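Local coordinates for protein benzoate transport porin BenP (Acinetobacter baumannii AB307-0294, PDB 5DL8) that probably works as an outer-membrane porin of the OprD family, a beta-barrel channel thought to admit small solutes such as benzoate, at residues H235-K238 and A243-S246; Y304-N309 and S320-Y325; D204-F209 and K214-F219; Y327-K330 and G335-A338; N156-L161 and Y166-R171. All blocks are in the same frame, centred on the assembly; numbering follows the deposited sequence. Where two conformers were deposited one is given.

Contact 1: residues H235-K238 and A243-S246. With C8E ((hydroxyethyloxy)tri(ethyloxy)octane), chain F.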
# COMPACT_ATOMS: atom_id res chain seq x y z
N HIS A 235 12.91 8.63 13.65
CA HIS A 235 13.14 8.94 15.09
C HIS A 235 11.85 9.51 15.71
O HIS A 235 11.17 10.33 15.12
CB HIS A 235 14.25 9.93 15.26
CG HIS A 235 14.49 10.33 16.67
ND1 HIS A 235 13.89 11.42 17.25
CD2 HIS A 235 15.28 9.78 17.63
CE1 HIS A 235 14.32 11.54 18.50
NE2 HIS A 235 15.16 10.57 18.76
N THR A 236 11.60 9.09 16.94
CA THR A 236 10.44 9.56 17.74
C THR A 236 10.99 10.27 19.06
O THR A 236 11.88 9.76 19.87
CB THR A 236 9.42 8.44 17.98
OG1 THR A 236 10.14 7.34 18.45
CG2 THR A 236 8.61 7.95 16.72
N TRP A 237 10.62 11.56 19.15
CA TRP A 237 11.05 12.40 20.26
C TRP A 237 9.76 12.49 21.11
O TRP A 237 8.72 13.07 20.69
CB TRP A 237 11.53 13.74 19.74
CG TRP A 237 11.98 14.70 20.80
CD1 TRP A 237 12.49 14.38 22.05
CD2 TRP A 237 11.98 16.13 20.72
NE1 TRP A 237 12.81 15.52 22.69
CE2 TRP A 237 12.50 16.61 21.89
CE3 TRP A 237 11.59 17.04 19.76
CZ2 TRP A 237 12.62 18.01 22.14
CZ3 TRP A 237 11.71 18.41 20.01
CH2 TRP A 237 12.20 18.87 21.17
N LYS A 238 9.80 11.81 22.25
CA LYS A 238 8.66 11.84 23.20
C LYS A 238 8.97 12.87 24.24
O LYS A 238 10.14 13.02 24.72
CB LYS A 238 8.32 10.44 23.76
CG LYS A 238 8.26 9.43 22.58
CD LYS A 238 7.09 8.43 22.54
CE LYS A 238 7.42 7.12 23.28
NZ LYS A 238 8.24 7.25 24.55
N ALA A 243 4.58 14.52 20.90
CA ALA A 243 5.55 13.55 20.33
C ALA A 243 5.92 13.96 18.92
O ALA A 243 5.03 14.24 18.13
CB ALA A 243 4.98 12.11 20.29
N LEU A 244 7.22 14.02 18.60
CA LEU A 244 7.61 14.43 17.25
C LEU A 244 8.21 13.24 16.56
O LEU A 244 9.10 12.60 17.08
CB LEU A 244 8.56 15.62 17.26
CG LEU A 244 9.18 15.91 15.89
CD1 LEU A 244 8.09 16.53 14.96
CD2 LEU A 244 10.44 16.75 15.96
N THR A 245 7.69 12.98 15.38
CA THR A 245 8.13 11.90 14.49
C THR A 245 8.89 12.49 13.29
O THR A 245 8.33 13.34 12.55
CB THR A 245 6.97 10.94 14.05
OG1 THR A 245 6.62 10.19 15.21
CG2 THR A 245 7.46 9.88 12.94
N SER A 246 10.14 12.08 13.15
CA SER A 246 11.01 12.46 12.03
C SER A 246 11.40 11.26 11.21
O SER A 246 12.06 10.30 11.74
CB SER A 246 12.33 13.02 12.53
OG SER A 246 11.94 14.03 13.46
C1 C8E F . 17.12 18.12 7.59
C2 C8E F . 17.74 17.31 6.43
C3 C8E F . 18.71 16.25 6.96
C4 C8E F . 19.16 15.10 6.05
C5 C8E F . 20.15 14.15 6.81
C6 C8E F . 19.72 12.68 6.97
C7 C8E F . 19.88 12.01 8.35
C8 C8E F . 18.61 12.06 9.23
O9 C8E F . 18.60 11.04 10.27
C10 C8E F . 17.73 11.22 11.43
C11 C8E F . 18.22 10.41 12.67
O12 C8E F . 18.05 11.12 13.94
C13 C8E F . 18.40 10.36 15.11
C14 C8E F . 19.14 11.17 16.19
O15 C8E F . 19.73 10.31 17.22
C16 C8E F . 19.02 10.25 18.47
C17 C8E F . 19.12 8.86 19.04
O18 C8E F . 18.12 8.64 20.06
C19 C8E F . 17.85 9.60 21.13
C20 C8E F . 17.47 8.85 22.44
O21 C8E F . 17.49 7.36 22.42
O HOH W 1 11.97 13.10 16.03

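Contact 2: residues Y304-N309 and S320-Y325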
# COMPACT_ATOMS: atom_id res chain seq x y z
N TYR A 304 5.84 3.27 1.38
CA TYR A 304 7.00 3.82 2.12
C TYR A 304 7.50 5.14 1.65
O TYR A 304 8.58 5.59 2.07
CB TYR A 304 8.10 2.77 2.14
CG TYR A 304 7.69 1.59 3.03
CD1 TYR A 304 6.74 0.59 2.58
CD2 TYR A 304 8.16 1.54 4.39
CE1 TYR A 304 6.33 -0.44 3.44
CE2 TYR A 304 7.75 0.53 5.26
CZ TYR A 304 6.89 -0.46 4.82
OH TYR A 304 6.60 -1.42 5.72
N PHE A 305 6.82 5.71 0.66
CA PHE A 305 7.02 7.11 0.31
C PHE A 305 6.54 7.89 1.56
O PHE A 305 5.81 7.30 2.38
CB PHE A 305 6.18 7.49 -0.94
CG PHE A 305 6.81 7.25 -2.28
CD1 PHE A 305 8.04 6.65 -2.46
CD2 PHE A 305 6.11 7.65 -3.42
CE1 PHE A 305 8.55 6.43 -3.72
CE2 PHE A 305 6.62 7.45 -4.74
CZ PHE A 305 7.84 6.82 -4.86
N ILE A 306 6.99 9.15 1.76
CA ILE A 306 6.55 9.93 3.02
C ILE A 306 5.01 10.23 3.04
O ILE A 306 4.43 10.48 4.06
CB ILE A 306 7.19 11.32 3.21
CG1 ILE A 306 6.70 12.28 2.10
CG2 ILE A 306 8.68 11.28 3.27
CD1 ILE A 306 7.53 13.57 2.02
N ASN A 307 4.41 10.31 1.88
CA ASN A 307 2.96 10.58 1.71
C ASN A 307 2.33 9.95 0.44
O ASN A 307 1.89 10.70 -0.47
CB ASN A 307 2.77 12.10 1.71
CG ASN A 307 1.31 12.52 1.64
OD1 ASN A 307 0.40 11.80 2.08
ND2 ASN A 307 1.09 13.70 1.11
N TRP A 308 2.24 8.61 0.39
CA TRP A 308 1.61 7.93 -0.81
C TRP A 308 0.10 8.41 -0.93
O TRP A 308 -0.58 8.54 0.03
CB TRP A 308 1.74 6.39 -0.81
CG TRP A 308 1.07 5.85 -1.92
CD1 TRP A 308 -0.25 5.31 -1.93
CD2 TRP A 308 1.52 5.81 -3.26
NE1 TRP A 308 -0.60 4.93 -3.21
CE2 TRP A 308 0.43 5.23 -4.06
CE3 TRP A 308 2.73 6.12 -3.88
CZ2 TRP A 308 0.56 4.98 -5.44
CZ3 TRP A 308 2.87 5.86 -5.29
CH2 TRP A 308 1.76 5.33 -6.05
N ASN A 309 -0.32 8.87 -2.09
CA ASN A 309 -1.63 9.49 -2.23
C ASN A 309 -2.10 9.18 -3.66
O ASN A 309 -1.60 8.22 -4.28
CB ASN A 309 -1.58 10.98 -1.87
CG ASN A 309 -0.59 11.83 -2.79
OD1 ASN A 309 0.09 11.34 -3.75
ND2 ASN A 309 -0.49 13.08 -2.47
N SER A 320 8.17 18.41 -4.39
CA SER A 320 6.85 18.58 -3.68
C SER A 320 6.91 18.97 -2.16
O SER A 320 7.79 18.49 -1.39
CB SER A 320 6.03 17.34 -3.93
OG SER A 320 6.76 16.19 -3.52
N TYR A 321 5.92 19.77 -1.75
CA TYR A 321 5.77 20.35 -0.41
C TYR A 321 4.46 19.88 0.14
O TYR A 321 3.40 20.05 -0.53
CB TYR A 321 5.83 21.90 -0.43
CG TYR A 321 7.05 22.42 -1.17
CD1 TYR A 321 7.00 22.51 -2.51
CD2 TYR A 321 8.23 22.76 -0.55
CE1 TYR A 321 8.05 22.87 -3.27
CE2 TYR A 321 9.34 23.19 -1.33
CZ TYR A 321 9.19 23.26 -2.71
OH TYR A 321 10.11 23.59 -3.70
N HIS A 322 4.54 19.21 1.31
CA HIS A 322 3.41 18.41 1.87
C HIS A 322 3.02 18.97 3.24
O HIS A 322 3.89 19.33 4.08
CB HIS A 322 3.80 16.89 2.04
CG HIS A 322 4.26 16.22 0.78
ND1 HIS A 322 3.68 15.07 0.30
CD2 HIS A 322 5.28 16.50 -0.05
CE1 HIS A 322 4.32 14.69 -0.79
NE2 HIS A 322 5.25 15.57 -1.04
N VAL A 323 1.73 19.11 3.47
CA VAL A 323 1.24 19.63 4.73
C VAL A 323 0.07 18.77 5.17
O VAL A 323 -0.77 18.39 4.30
CB VAL A 323 0.69 21.04 4.58
CG1 VAL A 323 0.30 21.62 5.93
CG2 VAL A 323 1.69 21.94 3.94
N MET A 324 -0.07 18.57 6.48
CA MET A 324 -1.05 17.68 7.03
C MET A 324 -1.60 18.27 8.37
O MET A 324 -0.79 18.71 9.22
CB MET A 324 -0.35 16.36 7.28
CG MET A 324 0.01 15.50 6.06
SD MET A 324 1.76 15.15 5.97
CE MET A 324 1.95 14.28 4.44
N TYR A 325 -2.95 18.30 8.54
CA TYR A 325 -3.57 18.57 9.82
C TYR A 325 -4.64 17.54 10.13
O TYR A 325 -5.43 17.21 9.25
CB TYR A 325 -4.12 19.98 9.94
CG TYR A 325 -4.90 20.15 11.29
CD1 TYR A 325 -4.20 20.18 12.49
CD2 TYR A 325 -6.35 20.15 11.34
CE1 TYR A 325 -4.85 20.29 13.71
CE2 TYR A 325 -7.04 20.25 12.54
CZ TYR A 325 -6.30 20.35 13.74
OH TYR A 325 -6.94 20.46 15.00

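Contact 3: residues D204-F209 and K214-F219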
# COMPACT_ATOMS: atom_id res chain seq x y z
N ASP A 204 15.00 -7.48 3.32
CA ASP A 204 14.62 -6.33 4.11
C ASP A 204 15.19 -6.52 5.48
O ASP A 204 15.04 -7.55 6.00
CB ASP A 204 13.11 -6.26 4.17
CG ASP A 204 12.61 -5.10 4.94
OD1 ASP A 204 12.59 -4.00 4.36
OD2 ASP A 204 12.19 -5.31 6.11
N LEU A 205 15.84 -5.51 6.06
CA LEU A 205 16.50 -5.52 7.37
C LEU A 205 16.00 -4.34 8.20
O LEU A 205 15.87 -3.16 7.63
CB LEU A 205 18.01 -5.37 7.17
CG LEU A 205 18.71 -6.45 6.39
CD1 LEU A 205 20.23 -6.22 6.34
CD2 LEU A 205 18.49 -7.84 7.02
N ARG A 206 15.57 -4.64 9.44
CA ARG A 206 14.97 -3.64 10.38
C ARG A 206 15.73 -3.64 11.69
O ARG A 206 15.87 -4.67 12.30
CB ARG A 206 13.47 -3.89 10.64
CG ARG A 206 12.52 -3.40 9.54
CD ARG A 206 11.03 -3.88 9.65
NE ARG A 206 10.42 -3.67 8.30
CZ ARG A 206 9.12 -3.41 7.99
NH1 ARG A 206 8.20 -3.38 8.96
NH2 ARG A 206 8.76 -3.17 6.70
N TYR A 207 16.36 -2.51 12.02
CA TYR A 207 17.28 -2.42 13.16
C TYR A 207 16.78 -1.33 14.07
O TYR A 207 16.40 -0.24 13.60
CB TYR A 207 18.77 -2.20 12.73
CG TYR A 207 19.81 -2.44 13.85
CD1 TYR A 207 20.19 -1.45 14.72
CD2 TYR A 207 20.38 -3.71 14.06
CE1 TYR A 207 21.08 -1.71 15.76
CE2 TYR A 207 21.24 -3.97 15.10
CZ TYR A 207 21.63 -2.97 15.92
OH TYR A 207 22.58 -3.24 16.94
N GLN A 208 16.65 -1.70 15.33
CA GLN A 208 16.26 -0.80 16.42
C GLN A 208 17.57 -0.28 17.08
O GLN A 208 18.28 -0.97 17.77
CB GLN A 208 15.34 -1.50 17.46
CG GLN A 208 14.73 -0.59 18.52
CD GLN A 208 13.62 0.29 17.93
OE1 GLN A 208 12.84 -0.16 17.09
NE2 GLN A 208 13.52 1.52 18.41
N PHE A 209 17.91 0.95 16.79
CA PHE A 209 19.20 1.47 17.14
C PHE A 209 19.18 1.81 18.61
O PHE A 209 20.12 1.46 19.34
CB PHE A 209 19.53 2.71 16.27
CG PHE A 209 20.05 2.34 14.90
CD1 PHE A 209 21.42 1.92 14.74
CD2 PHE A 209 19.24 2.40 13.81
CE1 PHE A 209 21.91 1.60 13.48
CE2 PHE A 209 19.71 2.09 12.54
CZ PHE A 209 21.03 1.68 12.36
N LYS A 214 15.00 3.98 14.88
CA LYS A 214 15.16 2.75 14.13
C LYS A 214 15.35 3.01 12.67
O LYS A 214 15.08 4.10 12.21
CB LYS A 214 13.95 1.85 14.33
CG LYS A 214 12.64 2.42 13.83
CD LYS A 214 11.51 1.43 14.10
CE LYS A 214 10.20 2.16 14.43
NZ LYS A 214 9.78 2.75 13.14
N GLY A 215 15.87 2.00 11.97
CA GLY A 215 16.19 2.09 10.55
C GLY A 215 15.72 0.86 9.72
O GLY A 215 15.55 -0.22 10.20
N GLU A 216 15.66 1.00 8.44
CA GLU A 216 15.25 -0.12 7.57
C GLU A 216 16.12 -0.05 6.31
O GLU A 216 16.33 1.01 5.75
CB GLU A 216 13.70 -0.08 7.37
CG GLU A 216 13.21 -1.06 6.28
CD GLU A 216 11.72 -1.19 6.16
OE1 GLU A 216 10.96 -0.45 6.85
OE2 GLU A 216 11.23 -2.03 5.34
N TYR A 217 16.69 -1.16 5.89
CA TYR A 217 17.24 -1.21 4.57
C TYR A 217 16.52 -2.25 3.75
O TYR A 217 16.32 -3.39 4.22
CB TYR A 217 18.70 -1.66 4.65
CG TYR A 217 19.29 -1.98 3.30
CD1 TYR A 217 19.57 -0.96 2.39
CD2 TYR A 217 19.54 -3.27 2.91
CE1 TYR A 217 20.06 -1.25 1.09
CE2 TYR A 217 20.16 -3.56 1.69
CZ TYR A 217 20.37 -2.55 0.75
OH TYR A 217 20.90 -2.81 -0.52
N TYR A 218 16.21 -1.93 2.51
CA TYR A 218 15.56 -2.96 1.62
C TYR A 218 16.27 -2.99 0.31
O TYR A 218 16.62 -1.96 -0.27
CB TYR A 218 14.09 -2.50 1.31
CG TYR A 218 13.33 -3.28 0.28
CD1 TYR A 218 12.60 -4.38 0.62
CD2 TYR A 218 13.33 -2.88 -1.04
CE1 TYR A 218 11.87 -5.08 -0.37
CE2 TYR A 218 12.66 -3.57 -2.03
CZ TYR A 218 11.98 -4.70 -1.69
OH TYR A 218 11.32 -5.31 -2.73
N PHE A 219 16.37 -4.17 -0.25
CA PHE A 219 16.86 -4.34 -1.62
C PHE A 219 15.91 -5.27 -2.35
O PHE A 219 15.52 -6.35 -1.85
CB PHE A 219 18.30 -4.84 -1.74
CG PHE A 219 18.73 -5.13 -3.21
CD1 PHE A 219 18.95 -4.09 -4.13
CD2 PHE A 219 18.89 -6.42 -3.68
CE1 PHE A 219 19.37 -4.35 -5.49
CE2 PHE A 219 19.31 -6.66 -5.03
CZ PHE A 219 19.56 -5.60 -5.91

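Contact 4: residues Y327-K330 and G335-A338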
# COMPACT_ATOMS: atom_id res chain seq x y z
N TYR A 327 -7.46 15.84 13.34
CA TYR A 327 -8.04 15.90 14.67
C TYR A 327 -8.80 14.63 14.98
O TYR A 327 -9.69 14.18 14.17
CB TYR A 327 -8.91 17.10 14.92
CG TYR A 327 -9.21 17.25 16.43
CD1 TYR A 327 -8.25 17.73 17.31
CD2 TYR A 327 -10.53 16.94 17.01
CE1 TYR A 327 -8.48 17.87 18.69
CE2 TYR A 327 -10.74 17.10 18.38
CZ TYR A 327 -9.70 17.57 19.21
OH TYR A 327 -9.90 17.66 20.58
N ASP A 328 -8.46 14.07 16.15
CA ASP A 328 -9.13 12.92 16.67
C ASP A 328 -10.21 13.44 17.66
O ASP A 328 -9.85 13.97 18.74
CB ASP A 328 -8.21 11.88 17.36
CG ASP A 328 -9.03 10.64 17.86
OD1 ASP A 328 -10.26 10.80 18.07
OD2 ASP A 328 -8.50 9.55 18.00
N PHE A 329 -11.49 13.26 17.32
CA PHE A 329 -12.59 13.89 18.11
C PHE A 329 -13.06 13.13 19.35
O PHE A 329 -14.08 13.52 19.85
CB PHE A 329 -13.84 14.16 17.25
CG PHE A 329 -13.72 15.26 16.24
CD1 PHE A 329 -13.15 15.02 15.00
CD2 PHE A 329 -14.25 16.53 16.49
CE1 PHE A 329 -13.08 16.02 14.03
CE2 PHE A 329 -14.14 17.56 15.53
CZ PHE A 329 -13.57 17.28 14.28
N LYS A 330 -12.36 12.07 19.83
CA LYS A 330 -12.75 11.32 21.06
C LYS A 330 -13.36 12.17 22.25
O LYS A 330 -14.30 11.71 22.87
CB LYS A 330 -11.70 10.22 21.56
CG LYS A 330 -10.19 10.58 21.74
CD LYS A 330 -9.23 9.49 22.32
CE LYS A 330 -9.47 9.15 23.81
NZ LYS A 330 -9.09 10.22 24.79
N GLY A 335 -15.11 7.77 18.33
CA GLY A 335 -15.03 7.11 17.07
C GLY A 335 -14.97 8.02 15.87
O GLY A 335 -14.82 7.51 14.82
N LEU A 336 -15.09 9.34 15.99
CA LEU A 336 -14.86 10.25 14.85
C LEU A 336 -13.43 10.92 14.78
O LEU A 336 -12.93 11.59 15.75
CB LEU A 336 -15.89 11.36 14.96
CG LEU A 336 -15.88 12.44 13.88
CD1 LEU A 336 -16.28 11.88 12.53
CD2 LEU A 336 -16.77 13.65 14.23
N ASN A 337 -12.81 10.79 13.62
CA ASN A 337 -11.60 11.52 13.25
C ASN A 337 -11.54 11.95 11.75
O ASN A 337 -12.24 11.40 10.85
CB ASN A 337 -10.31 10.75 13.63
CG ASN A 337 -10.18 9.45 12.90
OD1 ASN A 337 -9.91 9.43 11.73
ND2 ASN A 337 -10.38 8.37 13.58
N ALA A 338 -10.81 13.02 11.55
CA ALA A 338 -10.70 13.71 10.31
C ALA A 338 -9.22 14.07 10.09
O ALA A 338 -8.46 14.38 11.05
CB ALA A 338 -11.52 14.96 10.25

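Contact 5: residues N156-L161 and Y166-R171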
# COMPACT_ATOMS: atom_id res chain seq x y z
N ASN A 156 8.81 -16.77 1.30
CA ASN A 156 9.68 -15.94 2.14
C ASN A 156 10.07 -16.51 3.47
O ASN A 156 9.49 -17.48 3.92
CB ASN A 156 9.13 -14.51 2.30
CG ASN A 156 7.85 -14.39 3.18
OD1 ASN A 156 7.39 -15.29 3.90
ND2 ASN A 156 7.36 -13.21 3.19
N LEU A 157 11.11 -15.90 4.06
CA LEU A 157 11.77 -16.35 5.32
C LEU A 157 11.96 -15.11 6.17
O LEU A 157 12.49 -14.10 5.68
CB LEU A 157 13.12 -17.04 5.08
CG LEU A 157 13.82 -17.68 6.28
CD1 LEU A 157 12.94 -18.73 6.94
CD2 LEU A 157 15.17 -18.28 5.86
N LYS A 158 11.38 -15.15 7.37
CA LYS A 158 11.46 -14.05 8.40
C LYS A 158 12.15 -14.52 9.64
O LYS A 158 11.82 -15.57 10.14
CB LYS A 158 10.08 -13.69 8.91
CG LYS A 158 9.18 -13.34 7.82
CD LYS A 158 7.87 -12.92 8.38
CE LYS A 158 6.97 -12.64 7.23
NZ LYS A 158 5.91 -11.77 7.76
N SER A 159 13.02 -13.70 10.19
CA SER A 159 13.65 -14.03 11.45
C SER A 159 13.96 -12.84 12.39
O SER A 159 14.45 -11.81 11.95
CB SER A 159 14.93 -14.76 11.10
OG SER A 159 15.58 -15.23 12.27
N GLN A 160 13.67 -12.96 13.69
CA GLN A 160 14.19 -12.03 14.71
C GLN A 160 15.51 -12.60 15.14
O GLN A 160 15.59 -13.42 16.07
CB GLN A 160 13.21 -11.92 15.90
CG GLN A 160 13.46 -10.75 16.83
CD GLN A 160 13.14 -9.41 16.15
OE1 GLN A 160 12.25 -9.30 15.33
NE2 GLN A 160 13.93 -8.43 16.44
N LEU A 161 16.56 -12.15 14.46
CA LEU A 161 17.89 -12.63 14.61
C LEU A 161 18.47 -12.17 15.93
O LEU A 161 19.46 -12.72 16.36
CB LEU A 161 18.80 -12.10 13.49
CG LEU A 161 18.59 -12.55 12.05
CD1 LEU A 161 19.42 -11.78 11.03
CD2 LEU A 161 18.88 -14.04 11.99
N TYR A 166 15.83 -7.50 12.88
CA TYR A 166 14.85 -8.30 12.17
C TYR A 166 15.31 -8.39 10.70
O TYR A 166 15.67 -7.36 10.07
CB TYR A 166 13.44 -7.65 12.26
CG TYR A 166 12.41 -8.30 11.34
CD1 TYR A 166 12.31 -7.92 9.96
CD2 TYR A 166 11.56 -9.31 11.82
CE1 TYR A 166 11.39 -8.56 9.10
CE2 TYR A 166 10.61 -9.92 10.95
CZ TYR A 166 10.55 -9.54 9.63
OH TYR A 166 9.67 -10.14 8.79
N ALA A 167 15.24 -9.58 10.11
CA ALA A 167 15.58 -9.77 8.65
C ALA A 167 14.48 -10.52 7.95
O ALA A 167 13.86 -11.35 8.55
CB ALA A 167 16.87 -10.54 8.49
N GLU A 168 14.35 -10.34 6.65
CA GLU A 168 13.39 -11.08 5.84
C GLU A 168 13.94 -11.10 4.42
O GLU A 168 14.46 -10.09 3.94
CB GLU A 168 12.00 -10.40 5.94
CG GLU A 168 10.95 -10.93 5.00
CD GLU A 168 9.63 -10.15 5.12
OE1 GLU A 168 9.38 -9.50 6.18
OE2 GLU A 168 8.89 -10.23 4.08
N ILE A 169 13.90 -12.28 3.81
CA ILE A 169 14.27 -12.50 2.40
C ILE A 169 13.09 -13.22 1.68
O ILE A 169 12.32 -13.94 2.28
CB ILE A 169 15.59 -13.32 2.19
CG1 ILE A 169 15.45 -14.75 2.69
CG2 ILE A 169 16.79 -12.60 2.82
CD1 ILE A 169 16.65 -15.64 2.39
N GLY A 170 12.98 -13.06 0.38
CA GLY A 170 11.90 -13.75 -0.36
C GLY A 170 12.12 -13.74 -1.87
O GLY A 170 12.93 -12.98 -2.40
N ARG A 171 11.44 -14.65 -2.53
CA ARG A 171 11.25 -14.60 -3.95
C ARG A 171 9.74 -14.58 -4.24
O ARG A 171 9.06 -15.52 -3.97
CB ARG A 171 11.81 -15.82 -4.59
CG ARG A 171 11.65 -15.75 -6.10
CD ARG A 171 12.53 -16.82 -6.71
NE ARG A 171 12.12 -17.09 -8.07
CZ ARG A 171 12.55 -16.42 -9.13
NH1 ARG A 171 13.43 -15.38 -9.06
NH2 ARG A 171 12.14 -16.84 -10.32

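Contact 1: residues H235-K238 and A243-S246
H235 and S246 face each other as an antiparallel hydrogen-bonded pair, their amides exchanging bonds through H235 N to S246 O (2.7 Å) and S246 N to H235 O (2.8 Å). One ordered water ties their side chains to the same spot. It donates to H235 O at 3.0 Å and to S246 OG at 2.7 Å, and it lies in the plane of the imidazole 2.8 Å from H235 ND1. A chi1 of 178° turns the H235 ring away from its own amide, with its ND1 edge toward this water, while NE2 lies 3.7 Å from C19 of a detergent chain. Farther along, W237 and L244 repeat the paired bonds, and L244 CD2 meets the indole edge at CE3, 4.0 Å away. T236 and T245 sit side by side on the other face of the sheet, the methyl CG2 of T236 3.4 Å from T245 OG1. Outside the hairpin, S246 OG is also hydrogen-bonded to E271 of strand 263-275, and the W237 ring meets F242 edge-to-face. The shared water, with E271, gives H235 ND1 and S246 OG polar partners beside the detergent, consistent with the burial of both residues in the barrel wall.

Contact 2: residues Y304-N309 and S320-Y325
N307 reaches from a loop toward H322 and M324 on strand 319-328, and its side chain meets something at every step. CB lies 3.4 Å from H322 ND1. CG, anti to the backbone N (chi1 -176°), is carried toward the strand and comes 3.4 Å from the methyl CE of M324, a contact that holds for one of two deposited conformers and is to that extent uncertain. The tip then divides. OD1 remains near the same methyl, whereas ND2 donates to H322 ND1 at 3.0 Å in a nearly straight bond of 168°. That bond lies in the plane of the imidazole and in the plane of the amide, although the two planes are turned 72° apart. I306 covers one face of the same ring, its CD1 standing 4.2 Å from the centroid in a CH-pi contact almost on the ring normal. At the far nitrogen, H322 NE2 and S320 OG are hydrogen-bonded at 3.0 Å. The loop thereby folds against the inner side of the barrel wall, with V343 of strand 336-349 beside both N307 and H322. Since ND1 accepts here, the arrangement is consistent with an uncharged imidazole, buried and fixed at both nitrogens.

Contact 3: residues D204-F209 and K214-F219
E216 OE2 is met by two groups of the neighbouring strand. R206 NH2 gives it a salt-bridging hydrogen bond of 3.0 Å that descends from above the carboxylate plane, and D204 OD1 approaches to 2.6 Å. Two carboxylate oxygens so close suggest that one acid probably holds a proton, and the planes of the two groups are turned 83° apart. R206 also closes the triangle along its own strand, for its NE bonds D204 OD2 at 3.3 Å through the syn lone pair of that oxygen. Extended from CG to NE, the arginine runs side by side with E216 and spreads its guanidinium beside both acids, and NH2 has a further partner in the hydroxyl of Y304. The arrangement is a salt-bridge network on the inward side of a beta hairpin, strands 200-210 and 213-222, in the barrel wall of an OprD-family porin. Backbone bonds hold the hairpin in register, L205 exchanging them with Y217 and Y207 with G215. Near the turn, F209 and Y207 pack together. The ring of F209 presents its edge to the backbone of K214 and G215, with CD2 3.9 Å from G215 N, and glycine leaves room for that edge. Y207 CD1 stands 3.5 Å above the centre of the F209 ring. On the charged side, a bend at chi2 (74°) brings Q208 OE1 to 3.6 Å from K214 CB, while its NE2 bonds T210 O. K214, bent further along its chain, sends NZ to a salt bridge with E234 on strand 226-238.

Contact 4: residues Y327-K330 and G335-A338
The two strands run antiparallel, Y327 and A338 forming a hydrogen-bonded pair (Y327 N to A338 O 2.9 Å, A338 N to Y327 O 3.1 Å), after which a single further bond, F329 N to L336 O at 2.7 Å, follows. The phenyl ring of F329 is the flat group around which the side chains gather. L336 lies beside it and points the same way, laying CD2 over one face, 4.2 Å from the centroid and 23° off the ring normal in a CH-pi contact. The opposite face is taken by Y327, whose CD2 stands 3.6 Å above the ring centre. At the rim, F329 CE1 meets A338 CB at 4.2 Å. The F329 ring folds back beside its own amide (chi1 -71°), which is how it slots between the tyrosine and the leucine. D328 faces the other way and shapes the turn instead. Its OD1 accepts from K330 N at 3.0 Å in a nearly straight bond, an Asx turn at the start of the connection to strand 336-349. N337 lies across from D328, and its OD1 is hydrogen-bonded to ND2 of N366 on strand 355-368, while the ring of Y327 meets H278 edge-to-face. The result is a short hairpin turn of the kind that usually closes the periplasmic end of porin barrels. Its chemistry is divided between the two faces: one polar carboxylate holds the turn by its backbone, and a ring covered on both faces fills the apolar side.

Contact 5: residues N156-L161 and Y166-R171
Y166 and K158 carry the tight half of this contact, on the face that also bears E168 and N156. The phenol oxygen lies 3.3 Å from CD of the lysine, whose extended chain passes obliquely by it, and the same hydroxyl donates to E168 OE1 at 2.7 Å, reaching it on the anti side, out of the carboxylate plane. E168, its CG trans to its own N (chi1 171°) and its chain extended beyond, runs alongside K158, but the ends do not close on each other: K158 NZ and E168 OE1 remain 4.4 Å apart, beyond a salt bridge. The carboxylate is held instead by the tyrosine at OE1 and by the hydroxyl of Y202, on strand 200-210, at OE2. N156 ND2 bonds that same hydroxyl. Packing is close here too, with N156 CB 3.2 Å from I169 O, opposite the bare backbone of G170. At the other end Q160 crosses Y166 at about a right angle, setting OE1 at the ring edge, 3.6 Å from CD2, while its NE2 bonds S162 O. The reverse face is looser and lies on the surface. There L157 CB and I169 CG1 are 4.0 Å apart, and L161, near the turn, brings CD1 to 3.8 Å from A167 CB of that face. Paired amides of L157 with I169, and of S159 with A167, lie between the two faces. A hairpin with polar, networked side chains turned inward and mainly aliphatic ones, with S159 bonded to T126, probably facing lipid is characteristic of a porin barrel wall.

Contacts 1, 3, 4 and 5 are hairpins of the barrel wall, whereas contact 2 seats an in-folded loop against it. Contacts 3 and 5 are neighbours, about 12 Å between centres, and join edge to edge through backbone bonds from D204 N to E168 O (2.7 Å) and from R206 N to Y166 O (2.8 Å). Contact 2 reaches contact 3 across the interior through the hydroxyl Y304 OH, 2.9 Å from R206 NH2, although their centres lie about 21 Å apart. Contacts 2 and 4 share strand 319-328, and contact 1 stands about 18 Å from contact 3, centre to centre. All five lie away from the calcium sites, and detergent touches contact 1.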